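Local coordinates for protein iron Super-Oxide Dismutase (PDB 2AWP) that converts toxic superoxide radicals into hydrogen peroxide and molecular oxygen, probably at a bound iron ion, at residues G124-N129 with I152-C157. Sequence-based numbering, arbitrary orientation.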
loop_
_atom_site.group_PDB
_atom_site.type_symbol
_atom_site.label_atom_id
_atom_site.label_comp_id
_atom_site.label_asym_id
_atom_site.label_seq_id
_atom_site.Cartn_x
_atom_site.Cartn_y
_atom_site.Cartn_z
ATOM N N GLY A 124 1.879 -3.806 -11.628
ATOM C CA GLY A 124 1.551 -4.738 -12.715
ATOM C C GLY A 124 2.648 -4.656 -13.772
ATOM O O GLY A 124 3.195 -3.578 -14.021
ATOM N N TRP A 125 2.994 -5.787 -14.385
ATOM C CA TRP A 125 4.081 -5.807 -15.364
ATOM C C TRP A 125 3.666 -6.495 -16.673
ATOM O O TRP A 125 2.902 -7.452 -16.661
ATOM C CB TRP A 125 5.300 -6.555 -14.807
ATOM C CG TRP A 125 5.804 -6.026 -13.530
ATOM C CD1 TRP A 125 5.373 -6.365 -12.275
ATOM C CD2 TRP A 125 6.832 -5.046 -13.357
ATOM N NE1 TRP A 125 6.068 -5.667 -11.344
ATOM C CE2 TRP A 125 6.978 -4.849 -11.971
ATOM C CE3 TRP A 125 7.668 -4.338 -14.240
ATOM C CZ2 TRP A 125 7.919 -3.958 -11.427
ATOM C CZ3 TRP A 125 8.609 -3.426 -13.694
ATOM C CH2 TRP A 125 8.723 -3.256 -12.302
ATOM N N LEU A 126 4.169 -5.970 -17.795
ATOM C CA LEU A 126 4.272 -6.758 -18.999
ATOM C C LEU A 126 5.719 -7.209 -19.015
ATOM O O LEU A 126 6.629 -6.380 -18.853
ATOM C CB LEU A 126 3.949 -5.945 -20.262
ATOM C CG LEU A 126 4.152 -6.712 -21.578
ATOM C CD1 LEU A 126 3.204 -7.904 -21.677
ATOM C CD2 LEU A 126 3.985 -5.730 -22.756
ATOM N N VAL A 127 5.925 -8.520 -19.176
ATOM C CA VAL A 127 7.286 -9.081 -19.152
ATOM C C VAL A 127 7.477 -10.073 -20.297
ATOM O O VAL A 127 6.523 -10.700 -20.743
ATOM C CB VAL A 127 7.694 -9.762 -17.785
ATOM C CG1 VAL A 127 7.113 -9.027 -16.547
ATOM C CG2 VAL A 127 7.328 -11.220 -17.748
ATOM N N LEU A 128 8.711 -10.168 -20.786
ATOM C CA LEU A 128 9.081 -11.292 -21.623
ATOM C C LEU A 128 9.576 -12.376 -20.680
ATOM O O LEU A 128 10.607 -12.232 -20.056
ATOM C CB LEU A 128 10.171 -10.909 -22.626
ATOM C CG LEU A 128 10.489 -11.956 -23.704
ATOM C CD1 LEU A 128 9.358 -12.026 -24.755
ATOM C CD2 LEU A 128 11.890 -11.693 -24.360
ATOM N N ASN A 129 8.825 -13.469 -20.605
ATOM C CA ASN A 129 9.171 -14.539 -19.680
ATOM C C ASN A 129 10.391 -15.362 -20.138
ATOM O O ASN A 129 10.987 -15.112 -21.197
ATOM C CB ASN A 129 7.929 -15.379 -19.321
ATOM C CG ASN A 129 7.526 -16.386 -20.407
ATOM O OD1 ASN A 129 8.252 -16.628 -21.378
ATOM N ND2 ASN A 129 6.334 -16.953 -20.256
ATOM N N ILE A 152 11.894 -10.521 -18.252
ATOM C CA ILE A 152 12.474 -9.214 -18.492
ATOM C C ILE A 152 11.368 -8.187 -18.626
ATOM O O ILE A 152 10.579 -8.257 -19.544
ATOM C CB ILE A 152 13.365 -9.217 -19.765
ATOM C CG1 ILE A 152 14.601 -10.104 -19.533
ATOM C CG2 ILE A 152 13.735 -7.800 -20.177
ATOM C CD1 ILE A 152 15.223 -10.633 -20.837
ATOM N N PRO A 153 11.319 -7.228 -17.692
ATOM C CA PRO A 153 10.346 -6.135 -17.711
ATOM C C PRO A 153 10.267 -5.384 -19.070
ATOM O O PRO A 153 11.284 -4.995 -19.639
ATOM C CB PRO A 153 10.852 -5.220 -16.603
ATOM C CG PRO A 153 11.435 -6.230 -15.555
ATOM C CD PRO A 153 12.215 -7.142 -16.512
ATOM N N ILE A 154 9.055 -5.185 -19.563
ATOM C CA ILE A 154 8.838 -4.477 -20.826
ATOM C C ILE A 154 8.133 -3.116 -20.559
ATOM O O ILE A 154 8.495 -2.085 -21.140
ATOM C CB ILE A 154 7.966 -5.347 -21.823
ATOM C CG1 ILE A 154 8.634 -6.715 -22.146
ATOM C CG2 ILE A 154 7.636 -4.577 -23.068
ATOM C CD1 ILE A 154 9.999 -6.657 -22.866
ATOM N N LEU A 155 7.108 -3.162 -19.704
ATOM C CA LEU A 155 6.360 -2.000 -19.218
ATOM C C LEU A 155 5.896 -2.275 -17.778
ATOM O O LEU A 155 5.699 -3.430 -17.402
ATOM C CB LEU A 155 5.102 -1.744 -20.063
ATOM C CG LEU A 155 5.175 -1.300 -21.512
ATOM C CD1 LEU A 155 3.823 -1.452 -22.214
ATOM C CD2 LEU A 155 5.705 0.145 -21.621
ATOM N N THR A 156 5.715 -1.216 -16.991
ATOM C CA THR A 156 5.072 -1.369 -15.674
ATOM C C THR A 156 4.054 -0.264 -15.417
ATOM O O THR A 156 4.102 0.819 -16.055
ATOM C CB THR A 156 6.094 -1.408 -14.511
ATOM O OG1 THR A 156 5.460 -1.898 -13.320
ATOM C CG2 THR A 156 6.691 -0.026 -14.246
ATOM N N CYS A 157 3.133 -0.583 -14.494
ATOM C CA CYS A 157 2.117 0.329 -13.975
ATOM C C CYS A 157 2.065 0.183 -12.452
ATOM O O CYS A 157 1.871 -0.908 -11.895
ATOM C CB CYS A 157 0.723 0.106 -14.609
ATOM S SG CYS A 157 -0.519 1.371 -14.037
#
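Thr156 lies against one face of the Trp125 indole, its CB 3.6 Å from the centroid of the six-membered ring in a CH-pi contact. Its hydroxyl sits against the same ring: with OG1 anti to the backbone N (chi1 -165°), it reaches back across the strands and donates to Gly124 O at 2.9 Å, from above the carbonyl plane. That oxygen also accepts a hydrogen bond from Cys157 N at 3.0 Å, so two donors grip it. Pro153 CB adds an apolar touch at Trp125 CE3, 4.1 Å away.

The antiparallel ladder is interrupted by a classic beta bulge, in which Ile154 and Leu155 both face Leu126. Leu126 O takes a firm bond from Ile154 N (2.8 Å) and a weak one from Leu155 N (3.4 Å). Ile154, the extra residue, points its CB toward the partner strand, and its CG2 meets Leu126 CD2 at 3.8 Å.

Around this first shell, Phe76 covers Trp125, Pro153 and Thr156, Thr139 OG1 hydrogen-bonds Trp125 NE1, and helix 185-196 packs against Leu128, Ile154 and Leu155. The pair joins the central and an outer strand of the three-stranded antiparallel sheet in the C-terminal domain of iron/manganese superoxide dismutases; the outer strand, 151-158, ends at Asp158, a probable iron ligand.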